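PDB 2VP1: periplasmic iron-binding protein, which binds ferric iron and probably serves as the periplasmic substrate-binding subunit of an ABC transporter that imports it. Local coordinates for residues S40-N45 with I82-D87; T35-S40 with N77-I82; R188-L193 with N341-Q346; Y169-T174 with R331-S336. All coordinates share one frame; numbering follows the deposited sequence.

Contact 1: S40-N45 with I82-D87. With FE (Fe (III) ion), chain C.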
# COMPACT_ATOMS: atom_id res chain seq x y z
N SER A 40 3.20 3.60 14.05
CA SER A 40 2.41 3.52 12.83
C SER A 40 2.96 4.35 11.68
O SER A 40 3.28 5.52 11.86
CB SER A 40 0.96 3.91 13.11
OG SER A 40 0.11 3.47 12.05
N SER A 41 3.09 3.72 10.52
CA SER A 41 3.33 4.47 9.28
C SER A 41 2.03 4.68 8.49
O SER A 41 2.06 5.27 7.42
CB SER A 41 4.41 3.83 8.42
OG SER A 41 3.87 2.85 7.53
N ARG A 42 0.90 4.20 9.01
CA ARG A 42 -0.40 4.51 8.41
C ARG A 42 -0.69 6.03 8.44
O ARG A 42 -0.15 6.75 9.27
CB ARG A 42 -1.54 3.72 9.08
CG ARG A 42 -1.65 2.28 8.60
CD ARG A 42 -2.80 1.57 9.25
NE ARG A 42 -4.08 1.98 8.68
CZ ARG A 42 -4.78 1.27 7.79
NH1 ARG A 42 -4.31 0.10 7.37
NH2 ARG A 42 -5.94 1.71 7.33
N HIS A 43 -1.54 6.50 7.53
CA HIS A 43 -1.75 7.94 7.37
C HIS A 43 -3.21 8.28 7.05
O HIS A 43 -3.49 9.03 6.11
CB HIS A 43 -0.84 8.47 6.25
CG HIS A 43 -0.76 7.57 5.06
ND1 HIS A 43 0.35 6.78 4.80
CD2 HIS A 43 -1.65 7.29 4.08
CE1 HIS A 43 0.14 6.07 3.71
NE2 HIS A 43 -1.06 6.36 3.25
N TYR A 44 -4.13 7.74 7.83
CA TYR A 44 -5.54 7.94 7.58
C TYR A 44 -6.18 8.45 8.84
O TYR A 44 -6.18 7.76 9.86
CB TYR A 44 -6.20 6.63 7.13
CG TYR A 44 -5.39 5.93 6.09
CD1 TYR A 44 -5.34 6.41 4.78
CD2 TYR A 44 -4.63 4.80 6.42
CE1 TYR A 44 -4.56 5.76 3.80
CE2 TYR A 44 -3.84 4.16 5.46
CZ TYR A 44 -3.83 4.64 4.15
OH TYR A 44 -3.07 4.00 3.20
N ASN A 45 -6.70 9.67 8.78
CA ASN A 45 -7.36 10.30 9.92
C ASN A 45 -8.54 9.49 10.49
O ASN A 45 -8.79 9.54 11.68
CB ASN A 45 -7.74 11.76 9.62
CG ASN A 45 -6.53 12.72 9.78
OD1 ASN A 45 -5.62 12.45 10.56
ND2 ASN A 45 -6.54 13.82 9.04
N ILE A 82 3.64 -2.56 18.97
CA ILE A 82 3.28 -2.99 17.63
C ILE A 82 4.01 -2.13 16.60
O ILE A 82 4.29 -0.95 16.85
CB ILE A 82 1.75 -2.88 17.39
CG1 ILE A 82 0.93 -3.62 18.47
CG2 ILE A 82 1.36 -3.36 16.00
CD1 ILE A 82 0.90 -5.13 18.32
N LEU A 83 4.35 -2.72 15.45
CA LEU A 83 4.70 -1.93 14.27
C LEU A 83 3.66 -2.20 13.18
O LEU A 83 3.51 -3.34 12.71
CB LEU A 83 6.12 -2.21 13.76
CG LEU A 83 6.55 -1.49 12.47
CD1 LEU A 83 6.52 0.02 12.56
CD2 LEU A 83 7.93 -1.94 12.04
N PHE A 84 2.94 -1.14 12.81
CA PHE A 84 1.85 -1.21 11.86
C PHE A 84 2.25 -0.40 10.62
O PHE A 84 2.38 0.84 10.70
CB PHE A 84 0.60 -0.59 12.49
CG PHE A 84 -0.69 -1.00 11.86
CD1 PHE A 84 -0.71 -1.82 10.74
CD2 PHE A 84 -1.90 -0.55 12.37
CE1 PHE A 84 -1.92 -2.19 10.16
CE2 PHE A 84 -3.10 -0.92 11.79
CZ PHE A 84 -3.11 -1.74 10.69
N THR A 85 2.48 -1.08 9.50
CA THR A 85 2.95 -0.40 8.28
C THR A 85 1.88 -0.44 7.20
O THR A 85 0.80 -1.00 7.42
CB THR A 85 4.30 -1.00 7.75
OG1 THR A 85 4.05 -2.24 7.05
CG2 THR A 85 5.31 -1.22 8.87
N VAL A 86 2.15 0.18 6.06
CA VAL A 86 1.27 0.06 4.90
C VAL A 86 1.98 -0.64 3.77
O VAL A 86 1.59 -0.53 2.62
CB VAL A 86 0.74 1.42 4.38
CG1 VAL A 86 -0.28 2.00 5.33
CG2 VAL A 86 1.88 2.41 4.12
N ASP A 87 3.03 -1.39 4.10
CA ASP A 87 3.86 -1.99 3.07
C ASP A 87 4.49 -3.29 3.54
O ASP A 87 5.23 -3.31 4.52
CB ASP A 87 4.95 -1.00 2.66
CG ASP A 87 6.03 -1.65 1.83
OD1 ASP A 87 5.72 -2.36 0.86
OD2 ASP A 87 7.22 -1.44 2.15
FE FE C . -2.07 5.06 1.85
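Arg42 lays its aliphatic chain across Phe84 and Val86: CD sits over one face of the Phe84 ring, 3.7 Å from the centroid and 17° off the normal, a CH-pi contact, while CG meets Val86 CG1 at 3.6 Å. The chain then bends at chi3 (76°), and one face of the guanidinium group is covered by Tyr44 CE2 of its own loop. Salt bridges from NE to Asp47 and from NH2 to Glu300 hold the group in this place. Val86 CG1 also meets Tyr44 obliquely, 4.2 Å from CE2, and its CG2 approaches His43 CE1. Apolar methyl groups thus back the two side chains that bind the iron(III), His43 through NE2 at 2.2 Å and Tyr44 through OH at 2.0 Å. Tyr169, Tyr225 and Tyr226 complete the five-ligand site, and Arg129 is a further polar partner of Tyr44.

Behind this first layer, the backbone sets the register. Ser41 N donates to Phe84 O at 3.0 Å with an N-H...O angle of 163°, just where parallel pairing of Ser40 with Phe84 closes the strand contact. Ser40 OG accepts from Arg42 N at 3.2 Å, an ST turn that leads the chain out of the sheet toward the ligands. Asp87, at the N-cap of the next helix, accepts from Ser172 and Asn262. Strand 261-268 flanks Phe84 and Val86, helix 275-285 packs on Ile82 and Phe84, and helix 64-74 lies against Ser41 and Leu83.

Contact 2: T35-S40 with N77-I82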
# COMPACT_ATOMS: atom_id res chain seq x y z
N THR A 35 -3.79 -1.27 26.96
CA THR A 35 -3.12 -0.08 26.43
C THR A 35 -1.78 -0.37 25.73
O THR A 35 -0.95 -1.13 26.23
CB THR A 35 -2.98 1.04 27.51
OG1 THR A 35 -1.68 1.02 28.10
CG2 THR A 35 -4.06 0.91 28.60
N ILE A 36 -1.60 0.24 24.56
CA ILE A 36 -0.43 -0.02 23.74
C ILE A 36 0.33 1.24 23.34
O ILE A 36 -0.21 2.35 23.36
CB ILE A 36 -0.78 -0.82 22.45
CG1 ILE A 36 -1.75 -0.04 21.57
CG2 ILE A 36 -1.31 -2.22 22.77
CD1 ILE A 36 -1.59 -0.34 20.10
N ASN A 37 1.59 1.04 22.99
CA ASN A 37 2.38 2.04 22.29
C ASN A 37 2.52 1.56 20.85
O ASN A 37 3.22 0.59 20.57
CB ASN A 37 3.75 2.21 22.94
CG ASN A 37 3.65 2.60 24.41
OD1 ASN A 37 2.83 3.41 24.80
ND2 ASN A 37 4.52 2.02 25.22
N LEU A 38 1.82 2.25 19.95
CA LEU A 38 1.73 1.85 18.54
C LEU A 38 2.61 2.71 17.65
O LEU A 38 2.47 3.94 17.61
CB LEU A 38 0.30 1.94 18.05
CG LEU A 38 0.10 1.63 16.56
CD1 LEU A 38 0.56 0.20 16.25
CD2 LEU A 38 -1.35 1.83 16.17
N TYR A 39 3.50 2.03 16.92
CA TYR A 39 4.38 2.66 15.94
C TYR A 39 3.73 2.51 14.58
O TYR A 39 3.69 1.41 14.01
CB TYR A 39 5.77 2.01 15.98
CG TYR A 39 6.65 2.43 17.15
CD1 TYR A 39 8.00 2.70 16.96
CD2 TYR A 39 6.14 2.56 18.45
CE1 TYR A 39 8.82 3.09 18.03
CE2 TYR A 39 6.95 2.95 19.52
CZ TYR A 39 8.29 3.22 19.30
OH TYR A 39 9.12 3.60 20.34
N SER A 40 3.20 3.60 14.05
CA SER A 40 2.41 3.52 12.83
C SER A 40 2.96 4.35 11.68
O SER A 40 3.28 5.52 11.86
CB SER A 40 0.96 3.91 13.11
OG SER A 40 0.11 3.47 12.05
N ASN A 77 15.23 -1.18 25.36
CA ASN A 77 14.40 -0.19 26.05
C ASN A 77 13.21 0.38 25.29
O ASN A 77 12.47 1.21 25.84
CB ASN A 77 15.26 0.97 26.54
CG ASN A 77 16.22 0.56 27.63
OD1 ASN A 77 17.40 0.92 27.59
ND2 ASN A 77 15.73 -0.21 28.60
N SER A 78 13.01 -0.03 24.04
CA SER A 78 11.92 0.50 23.26
C SER A 78 10.58 0.21 23.94
O SER A 78 10.31 -0.95 24.27
CB SER A 78 11.95 -0.08 21.85
OG SER A 78 10.96 0.50 21.01
N PRO A 79 9.73 1.24 24.15
CA PRO A 79 8.38 1.03 24.70
C PRO A 79 7.38 0.50 23.66
O PRO A 79 6.22 0.22 23.99
CB PRO A 79 7.96 2.43 25.15
CG PRO A 79 8.63 3.32 24.22
CD PRO A 79 9.98 2.67 23.90
N GLY A 80 7.83 0.37 22.41
CA GLY A 80 6.96 -0.04 21.33
C GLY A 80 6.37 -1.42 21.52
O GLY A 80 7.07 -2.36 21.94
N ASP A 81 5.08 -1.53 21.20
CA ASP A 81 4.32 -2.76 21.30
C ASP A 81 4.06 -3.39 19.93
O ASP A 81 4.23 -4.60 19.75
CB ASP A 81 2.98 -2.48 21.98
CG ASP A 81 3.13 -2.21 23.46
OD1 ASP A 81 3.85 -2.98 24.15
OD2 ASP A 81 2.54 -1.22 23.94
N ILE A 82 3.64 -2.56 18.97
CA ILE A 82 3.28 -2.99 17.63
C ILE A 82 4.01 -2.13 16.60
O ILE A 82 4.29 -0.95 16.85
CB ILE A 82 1.75 -2.88 17.39
CG1 ILE A 82 0.93 -3.62 18.47
CG2 ILE A 82 1.36 -3.36 16.00
CD1 ILE A 82 0.90 -5.13 18.32
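Leu38 and Ile82 mark where two neighbouring parallel strands begin to pair, in the beta-alpha-beta arrangement of a periplasmic binding protein: the crossover from strand 56-61 through helix 64-74 returns to strand 82-85, beside strand 35-40. On the tight side, Leu38 CD1 fits against Ile82 CB at 3.5 Å, carried there by a first torsion that sets CG opposite the backbone N (chi1 177°), and Tyr39 N donates to Ile82 O at 3.1 Å. Helix 275-285 covers Ile36, Leu38 and Ile82 on this face. The buried Tyr39 ring packs just as closely on Gly80, with CE2 3.5 Å from Gly80 CA, and its hydroxyl, like Ser78 OG, bonds to Glu74 of helix 64-74.

Just before the pairing starts, Asp81 grips both backbone polar groups of Asn37. Its N donates to Asn37 O at 2.9 Å, and its carboxylate atom OD2 accepts from Asn37 N, met on the anti side and 16° out of the carboxylate plane. Asn274 gives OD2 a second donor, which fixes the carboxylate further.

The open margin is formed by Asn37 and Pro79, both partly exposed. It is nevertheless pinned by one directed bond: Asn37 ND2 donates to Pro79 O at 2.8 Å, the oxygen lying 1° from the amide plane although the nitrogen stands above the plane of the carbonyl.

Contact 3: R188-L193 with N341-Q346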
# COMPACT_ATOMS: atom_id res chain seq x y z
N ARG A 188 14.80 -0.14 -18.05
CA ARG A 188 14.24 0.35 -19.31
C ARG A 188 12.88 1.00 -19.07
O ARG A 188 12.67 2.16 -19.43
CB ARG A 188 14.13 -0.81 -20.30
CG ARG A 188 14.68 -0.50 -21.68
CD ARG A 188 15.33 -1.75 -22.27
N TRP A 189 11.97 0.26 -18.44
CA TRP A 189 10.65 0.78 -18.06
C TRP A 189 10.77 2.12 -17.32
O TRP A 189 10.08 3.08 -17.66
CB TRP A 189 9.88 -0.25 -17.22
CG TRP A 189 8.65 0.28 -16.52
CD1 TRP A 189 7.51 0.76 -17.12
CD2 TRP A 189 8.42 0.37 -15.10
NE1 TRP A 189 6.60 1.14 -16.16
CE2 TRP A 189 7.14 0.91 -14.92
CE3 TRP A 189 9.18 0.04 -13.98
CZ2 TRP A 189 6.59 1.14 -13.65
CZ3 TRP A 189 8.63 0.26 -12.70
CH2 TRP A 189 7.35 0.81 -12.56
N LEU A 190 11.66 2.16 -16.33
CA LEU A 190 11.84 3.35 -15.50
C LEU A 190 12.40 4.51 -16.32
O LEU A 190 11.90 5.63 -16.21
CB LEU A 190 12.75 3.04 -14.29
CG LEU A 190 12.16 2.21 -13.13
CD1 LEU A 190 13.22 1.95 -12.07
CD2 LEU A 190 10.95 2.88 -12.49
N GLN A 191 13.41 4.25 -17.14
CA GLN A 191 13.94 5.30 -18.02
C GLN A 191 12.80 5.90 -18.80
O GLN A 191 12.62 7.11 -18.78
CB GLN A 191 15.02 4.76 -18.97
CG GLN A 191 16.40 4.69 -18.33
CD GLN A 191 17.48 4.14 -19.27
OE1 GLN A 191 18.39 3.44 -18.84
NE2 GLN A 191 17.38 4.48 -20.55
N GLY A 192 12.01 5.04 -19.44
CA GLY A 192 10.87 5.47 -20.24
C GLY A 192 9.87 6.25 -19.44
O GLY A 192 9.45 7.33 -19.84
N LEU A 193 9.49 5.71 -18.28
CA LEU A 193 8.46 6.31 -17.45
C LEU A 193 8.88 7.67 -16.97
O LEU A 193 8.09 8.61 -17.04
CB LEU A 193 8.12 5.42 -16.26
CG LEU A 193 6.77 5.73 -15.59
CD1 LEU A 193 5.72 4.78 -16.11
CD2 LEU A 193 6.91 5.63 -14.10
N ASN A 341 16.86 5.81 -8.22
CA ASN A 341 17.87 6.83 -8.07
C ASN A 341 18.69 6.98 -9.35
O ASN A 341 18.90 8.09 -9.82
CB ASN A 341 18.80 6.49 -6.92
CG ASN A 341 19.32 7.71 -6.23
OD1 ASN A 341 20.23 8.38 -6.72
ND2 ASN A 341 18.72 8.03 -5.07
N GLU A 342 19.09 5.84 -9.91
CA GLU A 342 19.89 5.79 -11.13
C GLU A 342 19.25 6.42 -12.36
O GLU A 342 19.93 7.12 -13.11
CB GLU A 342 20.33 4.36 -11.43
CG GLU A 342 21.52 3.92 -10.58
CD GLU A 342 21.87 2.46 -10.74
OE1 GLU A 342 22.29 1.85 -9.74
OE2 GLU A 342 21.72 1.91 -11.84
N VAL A 343 17.96 6.17 -12.57
CA VAL A 343 17.30 6.68 -13.78
C VAL A 343 16.80 8.11 -13.59
O VAL A 343 16.36 8.76 -14.54
CB VAL A 343 16.13 5.77 -14.25
CG1 VAL A 343 16.59 4.34 -14.35
CG2 VAL A 343 14.90 5.91 -13.34
N GLY A 344 16.87 8.61 -12.37
CA GLY A 344 16.49 9.97 -12.10
C GLY A 344 15.08 10.16 -11.60
O GLY A 344 14.59 11.28 -11.58
N TRP A 345 14.42 9.08 -11.19
CA TRP A 345 13.12 9.20 -10.54
C TRP A 345 13.35 9.86 -9.18
O TRP A 345 13.93 9.26 -8.27
CB TRP A 345 12.46 7.84 -10.39
CG TRP A 345 11.03 7.88 -9.85
CD1 TRP A 345 10.42 8.91 -9.18
CD2 TRP A 345 10.07 6.82 -9.90
NE1 TRP A 345 9.14 8.56 -8.82
CE2 TRP A 345 8.90 7.28 -9.26
CE3 TRP A 345 10.09 5.53 -10.44
CZ2 TRP A 345 7.74 6.50 -9.14
CZ3 TRP A 345 8.94 4.75 -10.32
CH2 TRP A 345 7.78 5.24 -9.68
N GLN A 346 12.90 11.11 -9.06
CA GLN A 346 13.16 11.92 -7.86
C GLN A 346 12.10 11.69 -6.80
O GLN A 346 12.27 12.09 -5.65
CB GLN A 346 13.22 13.41 -8.22
CG GLN A 346 14.50 13.86 -8.93
CD GLN A 346 14.54 15.38 -9.06
OE1 GLN A 346 13.91 15.96 -9.97
NE2 GLN A 346 15.25 16.03 -8.15
OXT GLN A 346 11.04 11.13 -7.07
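Apolar packing of Leu190 against Val343 and Trp345 joins helix 183-195 to the end of helix 333-343 and the tail that finishes the chain. The buried area is modest, 238 Å² over both sides, supplied mostly by branched side chains and one indole, with the aliphatic part of Gln191. Leu190 CB meets Val343 CG2 at 3.7 Å, and its CD2 comes to the rim of the Trp345 six-membered ring in the ring plane, 3.5 Å from CE3. The two side chains cross at about a right angle. With chi1 of Trp345 at -174°, its CG lies opposite the backbone N, which swings the indole back toward helix 183-195. Leu193 CD2 adds a looser touch, 4.4 Å from Trp345 CZ3, and on the outer side Gln191 CG passes Val343 CG1 at 4.0 Å.

Phe197, meeting the ring edge to face, and a weak bond from NE1 to Arg163 O orient the indole, while Ser165 OG bonds to the backbone O of Trp345 and so holds the main chain that carries it. Thr174 of helix 168-181 lies against Leu190, Trp189 and Trp345 alike, so a third helix closes the cluster.

What lets the chain turn from Val343 to Trp345 is Gly344, whose phi of 97° suits glycine. Trp345 then packs on Met340 of its own helix as well as on helix 183-195. The positive phi, with two bonds back into the last turn, among them Gly344 N to Asn341 O at 3.3 Å, defines a Schellman motif.

Contact 4: Y169-T174 with R331-S336. With FE (Fe (III) ion), chain C.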
# COMPACT_ATOMS: atom_id res chain seq x y z
N TYR A 169 5.12 2.86 -1.53
CA TYR A 169 4.25 2.25 -2.53
C TYR A 169 5.00 2.03 -3.83
O TYR A 169 4.87 0.98 -4.46
CB TYR A 169 2.99 3.09 -2.78
CG TYR A 169 2.11 3.29 -1.56
CD1 TYR A 169 2.03 2.32 -0.55
CD2 TYR A 169 1.35 4.43 -1.41
CE1 TYR A 169 1.23 2.52 0.58
CE2 TYR A 169 0.54 4.63 -0.29
CZ TYR A 169 0.49 3.67 0.70
OH TYR A 169 -0.33 3.87 1.79
N ASN A 170 5.79 3.02 -4.22
CA ASN A 170 6.55 2.96 -5.46
C ASN A 170 7.75 2.06 -5.31
O ASN A 170 8.16 1.42 -6.27
CB ASN A 170 6.99 4.36 -5.87
CG ASN A 170 5.84 5.22 -6.33
OD1 ASN A 170 4.80 4.71 -6.78
ND2 ASN A 170 6.01 6.54 -6.22
N LEU A 171 8.32 2.02 -4.11
CA LEU A 171 9.43 1.14 -3.84
C LEU A 171 8.99 -0.27 -4.17
O LEU A 171 9.59 -0.93 -5.03
CB LEU A 171 9.85 1.24 -2.38
CG LEU A 171 10.95 2.28 -2.16
CD1 LEU A 171 11.25 2.51 -0.65
CD2 LEU A 171 12.23 1.90 -2.92
N SER A 172 7.89 -0.67 -3.52
CA SER A 172 7.34 -2.02 -3.65
C SER A 172 7.05 -2.38 -5.08
O SER A 172 7.44 -3.45 -5.54
CB SER A 172 6.08 -2.15 -2.82
OG SER A 172 6.37 -2.75 -1.58
N LEU A 173 6.36 -1.49 -5.78
CA LEU A 173 6.04 -1.69 -7.18
C LEU A 173 7.30 -1.97 -8.03
O LEU A 173 7.38 -3.00 -8.72
CB LEU A 173 5.22 -0.51 -7.72
CG LEU A 173 4.85 -0.35 -9.19
CD1 LEU A 173 4.26 -1.63 -9.79
CD2 LEU A 173 3.85 0.79 -9.29
N THR A 174 8.30 -1.11 -7.96
CA THR A 174 9.52 -1.36 -8.72
C THR A 174 10.22 -2.65 -8.30
O THR A 174 10.76 -3.37 -9.15
CB THR A 174 10.45 -0.15 -8.73
OG1 THR A 174 9.82 0.91 -9.46
CG2 THR A 174 11.77 -0.49 -9.40
N ARG A 331 12.54 -7.96 -0.46
CA ARG A 331 13.81 -8.53 -0.87
C ARG A 331 14.49 -7.62 -1.89
O ARG A 331 15.69 -7.36 -1.80
CB ARG A 331 13.57 -9.94 -1.44
CG ARG A 331 14.81 -10.73 -1.77
CD ARG A 331 14.46 -12.18 -2.12
NE ARG A 331 14.11 -12.98 -0.94
CZ ARG A 331 12.88 -13.35 -0.62
NH1 ARG A 331 11.86 -13.00 -1.40
NH2 ARG A 331 12.68 -14.08 0.47
N TYR A 332 13.70 -7.11 -2.83
CA TYR A 332 14.20 -6.23 -3.88
C TYR A 332 14.03 -4.71 -3.60
O TYR A 332 14.04 -3.91 -4.53
CB TYR A 332 13.57 -6.64 -5.21
CG TYR A 332 14.01 -8.02 -5.69
CD1 TYR A 332 15.20 -8.18 -6.44
CD2 TYR A 332 13.23 -9.16 -5.43
CE1 TYR A 332 15.62 -9.45 -6.89
CE2 TYR A 332 13.64 -10.44 -5.88
CZ TYR A 332 14.84 -10.57 -6.60
OH TYR A 332 15.26 -11.80 -7.05
N GLN A 333 13.91 -4.31 -2.33
CA GLN A 333 13.76 -2.89 -1.97
C GLN A 333 15.00 -2.01 -2.17
O GLN A 333 14.88 -0.88 -2.68
CB GLN A 333 13.25 -2.71 -0.54
CG GLN A 333 11.75 -2.83 -0.41
CD GLN A 333 11.15 -1.75 0.47
OE1 GLN A 333 11.75 -1.35 1.49
NE2 GLN A 333 9.94 -1.29 0.09
N PRO A 334 16.19 -2.49 -1.73
CA PRO A 334 17.45 -1.77 -1.99
C PRO A 334 17.73 -1.58 -3.48
O PRO A 334 18.09 -0.47 -3.91
CB PRO A 334 18.50 -2.69 -1.35
CG PRO A 334 17.75 -3.43 -0.30
CD PRO A 334 16.41 -3.70 -0.93
N ASP A 335 17.55 -2.64 -4.26
CA ASP A 335 17.70 -2.57 -5.71
C ASP A 335 16.74 -1.54 -6.31
O ASP A 335 17.15 -0.75 -7.15
CB ASP A 335 17.45 -3.95 -6.33
CG ASP A 335 18.53 -4.96 -5.98
OD1 ASP A 335 19.60 -4.54 -5.48
OD2 ASP A 335 18.33 -6.17 -6.20
N SER A 336 15.49 -1.58 -5.87
CA SER A 336 14.44 -0.65 -6.28
C SER A 336 14.82 0.81 -5.98
O SER A 336 14.80 1.64 -6.88
CB SER A 336 13.13 -1.01 -5.59
OG SER A 336 12.06 -0.17 -5.98
FE FE C . -2.07 5.06 1.85
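Ser336 hydrogen-bonds directly to a backbone carbonyl within the neighbouring helix: its OG donates to Leu171 O at 2.8 Å. The C=O...OG angle is 122° and the donor lies in the carbonyl plane, on a lone pair. The Ser336 hydroxyl is set opposite its own backbone N (chi1 -178°), which points it at helix 168-181, where CA of Ser336 and CA of Thr174 come within 5.5 Å.

Carbon of Thr174 and Leu171 flanks this bond. Thr174 places CG2 3.4 Å from Ser336 OG, and Leu171 CD2 lies 3.7 Å from the same oxygen and close to Gln333 O. Gln333 itself brings a polar group to the contact: its chain bends at chi2 (-135°), and its amide nitrogen NE2 ends 3.5 Å from Leu171 CB, the two side chains crossing at about a right angle. Beyond the segments, Met90 and Arg93 of helix 88-96 touch Gln333, while Met340 packs on Leu171 and Thr174.

Tyr169 begins the same helical segment but turns away from 331-336, and its OH, 2.1 Å from the iron(III), is one of the metal's five ligands. Asn170, the next residue, is held by Arg131 through OD1 and by Pro164 O through ND2.

The chemistry is thus divided along one helix. One side supplies an oxygen ligand to the metal, while another makes a buried hydroxyl bond, so the helix that carries Tyr169 is joined to helix 333-343 on a side away from the metal.

Overall arrangement
Contacts 1 and 2 are successive parts of one parallel strand pair: they share Ser40 and Ile82, their centres are 12 Å apart, and Phe84 N lies 2.9 Å from Tyr39 O between them. Contacts 3 and 4, 13 Å apart, both use helix 333-343 and meet where Trp345 CZ2 lies 3.4 Å from Asn170 ND2. The iron joins the two groups, since contact 1 supplies His43 and Tyr44 and contact 4 supplies Tyr169; their centres are 18 Å apart, and Asp87 OD1 reaches Ser172 OG at 2.6 Å, a probable hydrogen bond. Contacts 2 and 3 lie farthest apart, 37 Å between centres, each outward from the metal site.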